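Local coordinates for protein yersinopine dehydrogenase (Yersinia pestis, PDB 6C4M) that catalyses the NADPH-dependent reductive condensation of pyruvate with an amino acid-derived intermediate, the last step in making the metallophore yersinopine, at residues A[295-300]-A[356-361]; A[320-325]-A[343-348]. All blocks are in the same frame, centred on the assembly; numbering follows the deposited sequence.

Contact 1: residues A[295-300]-A[356-361]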
# COMPACT_ATOMS: atom_id res chain seq x y z
N ALA A 295 8.06 -5.14 -9.42
CA ALA A 295 8.55 -6.24 -10.24
C ALA A 295 7.73 -7.50 -10.02
O ALA A 295 7.47 -8.26 -10.96
CB ALA A 295 10.01 -6.54 -9.94
N VAL A 296 7.32 -7.74 -8.78
CA VAL A 296 6.51 -8.89 -8.44
C VAL A 296 5.14 -8.77 -9.09
O VAL A 296 4.64 -9.72 -9.70
CB VAL A 296 6.46 -9.02 -6.90
CG1 VAL A 296 5.32 -9.89 -6.46
CG2 VAL A 296 7.78 -9.59 -6.39
N ILE A 297 4.54 -7.58 -9.07
CA ILE A 297 3.26 -7.36 -9.74
C ILE A 297 3.41 -7.55 -11.24
O ILE A 297 2.51 -8.07 -11.92
CB ILE A 297 2.72 -5.96 -9.38
CG1 ILE A 297 2.29 -5.94 -7.91
CG2 ILE A 297 1.62 -5.51 -10.32
CD1 ILE A 297 1.13 -6.89 -7.60
N ALA A 298 4.55 -7.12 -11.80
CA ALA A 298 4.82 -7.36 -13.21
C ALA A 298 4.85 -8.85 -13.52
O ALA A 298 4.37 -9.28 -14.58
CB ALA A 298 6.14 -6.67 -13.61
N ASP A 299 5.36 -9.66 -12.58
CA ASP A 299 5.32 -11.12 -12.81
C ASP A 299 3.89 -11.66 -12.71
O ASP A 299 3.54 -12.63 -13.41
CB ASP A 299 6.19 -11.88 -11.80
CG ASP A 299 7.69 -11.74 -12.06
OD1 ASP A 299 8.10 -11.35 -13.18
OD2 ASP A 299 8.47 -12.09 -11.15
N LEU A 300 3.06 -11.09 -11.83
CA LEU A 300 1.68 -11.53 -11.73
C LEU A 300 0.95 -11.27 -13.04
O LEU A 300 0.26 -12.15 -13.58
CB LEU A 300 1.01 -10.82 -10.56
CG LEU A 300 -0.49 -11.06 -10.31
CD1 LEU A 300 -0.76 -12.49 -10.15
CD2 LEU A 300 -0.94 -10.31 -9.08
N ALA A 356 -3.11 -1.32 -11.54
CA ALA A 356 -4.36 -1.79 -10.95
C ALA A 356 -4.13 -2.94 -9.98
O ALA A 356 -4.71 -2.95 -8.89
CB ALA A 356 -5.35 -2.20 -12.04
N LEU A 357 -3.24 -3.88 -10.34
CA LEU A 357 -2.97 -5.00 -9.45
C LEU A 357 -2.22 -4.59 -8.20
O LEU A 357 -2.50 -5.12 -7.11
CB LEU A 357 -2.21 -6.09 -10.20
CG LEU A 357 -3.04 -6.89 -11.22
CD1 LEU A 357 -2.11 -7.67 -12.18
CD2 LEU A 357 -3.99 -7.84 -10.47
N PHE A 358 -1.24 -3.66 -8.33
CA PHE A 358 -0.56 -3.15 -7.15
C PHE A 358 -1.55 -2.47 -6.22
O PHE A 358 -1.52 -2.68 -5.00
CB PHE A 358 0.60 -2.20 -7.52
CG PHE A 358 1.39 -1.75 -6.32
CD1 PHE A 358 0.94 -0.70 -5.55
CD2 PHE A 358 2.52 -2.44 -5.92
CE1 PHE A 358 1.64 -0.30 -4.42
CE2 PHE A 358 3.22 -2.04 -4.80
CZ PHE A 358 2.76 -0.96 -4.05
N VAL A 359 -2.47 -1.70 -6.79
CA VAL A 359 -3.46 -1.04 -5.95
C VAL A 359 -4.33 -2.09 -5.26
O VAL A 359 -4.58 -2.02 -4.05
CB VAL A 359 -4.30 -0.03 -6.77
CG1 VAL A 359 -5.42 0.54 -5.92
CG2 VAL A 359 -3.45 1.14 -7.24
N ARG A 360 -4.76 -3.09 -6.03
CA ARG A 360 -5.56 -4.15 -5.44
C ARG A 360 -4.88 -4.78 -4.23
O ARG A 360 -5.47 -4.87 -3.15
CB ARG A 360 -5.87 -5.20 -6.49
CG ARG A 360 -6.99 -6.09 -6.07
CD ARG A 360 -6.53 -7.48 -5.96
NE ARG A 360 -7.60 -8.29 -5.42
CZ ARG A 360 -7.43 -9.48 -4.88
NH1 ARG A 360 -6.20 -10.02 -4.84
NH2 ARG A 360 -8.50 -10.11 -4.41
N TYR A 361 -3.61 -5.22 -4.37
CA TYR A 361 -2.95 -5.88 -3.24
C TYR A 361 -2.65 -4.92 -2.09
O TYR A 361 -2.64 -5.33 -0.93
CB TYR A 361 -1.70 -6.62 -3.73
CG TYR A 361 -2.14 -7.93 -4.31
CD1 TYR A 361 -2.30 -9.04 -3.50
CD2 TYR A 361 -2.44 -8.05 -5.66
CE1 TYR A 361 -2.76 -10.25 -4.01
CE2 TYR A 361 -2.92 -9.25 -6.18
CZ TYR A 361 -3.08 -10.35 -5.36
OH TYR A 361 -3.52 -11.55 -5.91
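Ile297 lies against the backbone of helix 350-364 where Leu357 passes into Phe358, one of two closely packed places in the contact. Its CG2 comes 3.9 Å from Leu357 CB and is equally near the backbone N of Phe358. With CG1 anti to the carbonyl carbon (chi1 -70°), the other branch approaches the Phe358 ring near its plane, CG1 lying 4.0 Å from CD2 at the ring edge. The second close place is Leu300, which meets Tyr361 tip to tip: Leu300 CD2 is 3.7 Å from Tyr361 CE2, oblique to the ring. The remaining pairs are looser, with Leu300 CD2 4.2 Å from Leu357 CD2 and Ile297 CD1 4.2 Å from Tyr361 CD2. All five touching residues are buried, so the contrast is of close against looser packing, not of packing against solvent. The short helix axes, 9.7 Å apart with N-to-C directions at 111°, cross rather than run alongside, which keeps the contact local. Tyr355 of the second subunit packs on Ile297, and the Tyr361 side chain lies about 8 Å from that of His260, the inferred proton donor/acceptor. No hydrogen bond crosses between the segments, which implies that apolar burial, 248 Å² in all, holds this crossing without a directional bond.

Contact 2: residues A[320-325]-A[343-348]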
# COMPACT_ATOMS: atom_id res chain seq x y z
N ASN A 320 -10.75 -12.95 -17.04
CA ASN A 320 -10.42 -11.59 -16.60
C ASN A 320 -9.87 -11.69 -15.18
O ASN A 320 -10.63 -11.85 -14.22
CB ASN A 320 -11.66 -10.72 -16.65
CG ASN A 320 -11.40 -9.27 -16.17
OD1 ASN A 320 -10.45 -9.03 -15.43
ND2 ASN A 320 -12.28 -8.34 -16.55
N LEU A 321 -8.54 -11.61 -15.05
CA LEU A 321 -7.91 -11.85 -13.75
C LEU A 321 -8.43 -10.90 -12.69
O LEU A 321 -8.80 -11.32 -11.58
CB LEU A 321 -6.40 -11.75 -13.88
CG LEU A 321 -5.64 -11.85 -12.55
CD1 LEU A 321 -5.89 -13.19 -11.85
CD2 LEU A 321 -4.16 -11.62 -12.79
N LEU A 322 -8.48 -9.61 -12.99
CA LEU A 322 -8.84 -8.65 -11.95
C LEU A 322 -10.32 -8.79 -11.56
O LEU A 322 -10.65 -8.79 -10.36
CB LEU A 322 -8.49 -7.22 -12.43
CG LEU A 322 -8.71 -6.12 -11.39
CD1 LEU A 322 -7.94 -6.37 -10.08
CD2 LEU A 322 -8.41 -4.71 -11.95
N ARG A 323 -11.21 -8.99 -12.54
CA ARG A 323 -12.62 -9.27 -12.21
C ARG A 323 -12.75 -10.52 -11.35
O ARG A 323 -13.51 -10.54 -10.37
CB ARG A 323 -13.46 -9.43 -13.49
CG ARG A 323 -15.01 -9.62 -13.24
CD ARG A 323 -15.70 -10.50 -14.31
NE ARG A 323 -15.04 -11.79 -14.29
CZ ARG A 323 -15.20 -12.70 -13.34
NH1 ARG A 323 -16.06 -12.51 -12.34
NH2 ARG A 323 -14.49 -13.82 -13.41
N PHE A 324 -12.02 -11.59 -11.71
CA PHE A 324 -12.04 -12.82 -10.92
C PHE A 324 -11.57 -12.57 -9.49
O PHE A 324 -12.23 -12.97 -8.53
CB PHE A 324 -11.16 -13.88 -11.60
CG PHE A 324 -10.99 -15.16 -10.82
CD1 PHE A 324 -12.06 -16.03 -10.63
CD2 PHE A 324 -9.74 -15.52 -10.32
CE1 PHE A 324 -11.90 -17.22 -9.92
CE2 PHE A 324 -9.57 -16.72 -9.62
CZ PHE A 324 -10.65 -17.57 -9.43
N LEU A 325 -10.42 -11.92 -9.33
CA LEU A 325 -9.91 -11.64 -7.99
C LEU A 325 -10.90 -10.82 -7.18
O LEU A 325 -11.15 -11.11 -6.00
CB LEU A 325 -8.60 -10.89 -8.05
CG LEU A 325 -7.43 -11.60 -8.72
CD1 LEU A 325 -6.22 -10.64 -8.86
CD2 LEU A 325 -7.03 -12.83 -7.92
N ASP A 343 -13.61 -4.10 -15.31
CA ASP A 343 -14.31 -4.54 -16.52
C ASP A 343 -13.40 -4.52 -17.72
O ASP A 343 -13.56 -5.33 -18.64
CB ASP A 343 -15.52 -3.63 -16.84
CG ASP A 343 -16.58 -3.63 -15.76
OD1 ASP A 343 -16.65 -4.63 -15.01
OD2 ASP A 343 -17.33 -2.62 -15.67
N GLU A 344 -12.46 -3.58 -17.77
CA GLU A 344 -11.65 -3.40 -18.95
C GLU A 344 -10.26 -4.00 -18.79
O GLU A 344 -9.46 -3.91 -19.73
CB GLU A 344 -11.56 -1.90 -19.30
CG GLU A 344 -12.93 -1.22 -19.47
CD GLU A 344 -12.86 0.25 -19.94
OE1 GLU A 344 -11.75 0.83 -20.00
OE2 GLU A 344 -13.94 0.82 -20.25
N PHE A 345 -9.97 -4.61 -17.64
CA PHE A 345 -8.62 -5.11 -17.34
C PHE A 345 -7.94 -5.78 -18.52
O PHE A 345 -6.78 -5.45 -18.80
CB PHE A 345 -8.63 -6.08 -16.15
CG PHE A 345 -7.26 -6.60 -15.78
CD1 PHE A 345 -6.38 -5.82 -15.04
CD2 PHE A 345 -6.86 -7.85 -16.18
CE1 PHE A 345 -5.13 -6.30 -14.69
CE2 PHE A 345 -5.62 -8.33 -15.85
CZ PHE A 345 -4.75 -7.55 -15.11
N PRO A 346 -8.57 -6.72 -19.24
CA PRO A 346 -7.84 -7.42 -20.30
C PRO A 346 -7.45 -6.52 -21.45
O PRO A 346 -6.49 -6.83 -22.15
CB PRO A 346 -8.83 -8.52 -20.75
CG PRO A 346 -9.88 -8.60 -19.67
CD PRO A 346 -9.96 -7.19 -19.12
N GLN A 347 -8.13 -5.38 -21.63
CA GLN A 347 -7.71 -4.44 -22.67
C GLN A 347 -6.79 -3.34 -22.17
O GLN A 347 -6.37 -2.51 -22.97
CB GLN A 347 -8.91 -3.79 -23.35
CG GLN A 347 -9.76 -4.75 -24.19
CD GLN A 347 -10.53 -5.72 -23.33
OE1 GLN A 347 -10.24 -6.91 -23.32
NE2 GLN A 347 -11.51 -5.21 -22.60
N LEU A 348 -6.50 -3.28 -20.87
CA LEU A 348 -5.65 -2.22 -20.37
C LEU A 348 -4.22 -2.50 -20.82
O LEU A 348 -3.84 -3.65 -20.96
CB LEU A 348 -5.69 -2.13 -18.85
CG LEU A 348 -7.04 -1.90 -18.20
CD1 LEU A 348 -6.90 -1.93 -16.68
CD2 LEU A 348 -7.59 -0.58 -18.67
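Asn320 OD1 accepts a hydrogen bond from Arg323 N at 3.0 Å, the N-cap bond of helix 321-329, and also lies 3.5 Å from Phe345 CB across the contact. The N-H points almost straight at the oxygen (174°), although the donor stands above the carbonyl plane. A chi1 of 178° sets CG anti to the backbone N; the amide end comes nearer 343-348, and ND2 lies 3.6 Å from Pro346 CD. That nitrogen also donates to Ile342 O, so one amide caps the start of one helix while binding a carbonyl of helix 339-344. Both ends of the group are thereby held, which should restrict its rotation. The amide and the Phe345 ring are nearly parallel, their planes 16° apart, but OD1 lies oblique to the ring. Leu322 supplies the apolar half: its CB sits over one face of Phe345, offset toward the rim and 3.9 Å from the ring centroid, a CH-pi contact. Leu321 CB adds a looser touch, 4.0 Å from Phe345 CE2. Burial is uneven, since Phe345, Leu321 and Leu322 are buried whereas Pro346 is exposed. The contact thus joins the N-terminus of helix 321-329 to the 3-10 segment 345-347; Leu357 of helix 350-364 packs on Phe345, and Tyr258 of helix 255-264 on Leu321.

Overall arrangement
Contact 1 is core, with all five touching residues buried and the second subunit close by; contact 2 is partly buried, and no other chain of the assembly touches its segments. The chemistry differs: contact 1 is wholly apolar, whereas contact 2 pairs apolar packing with a capping amide toward its exposed side. They bury similar areas, 248 and 274 Å². The contacts hold different helices, yet their centres lie only 13 Å apart and they meet directly. Leu357 is one junction, its CD2 lying 3.9 Å from Leu325 CD1, and Ala356 is another, its CB 4.0 Å from Leu322 CD2. In sequence, contact 2 falls between the two segments of contact 1, in one helical region.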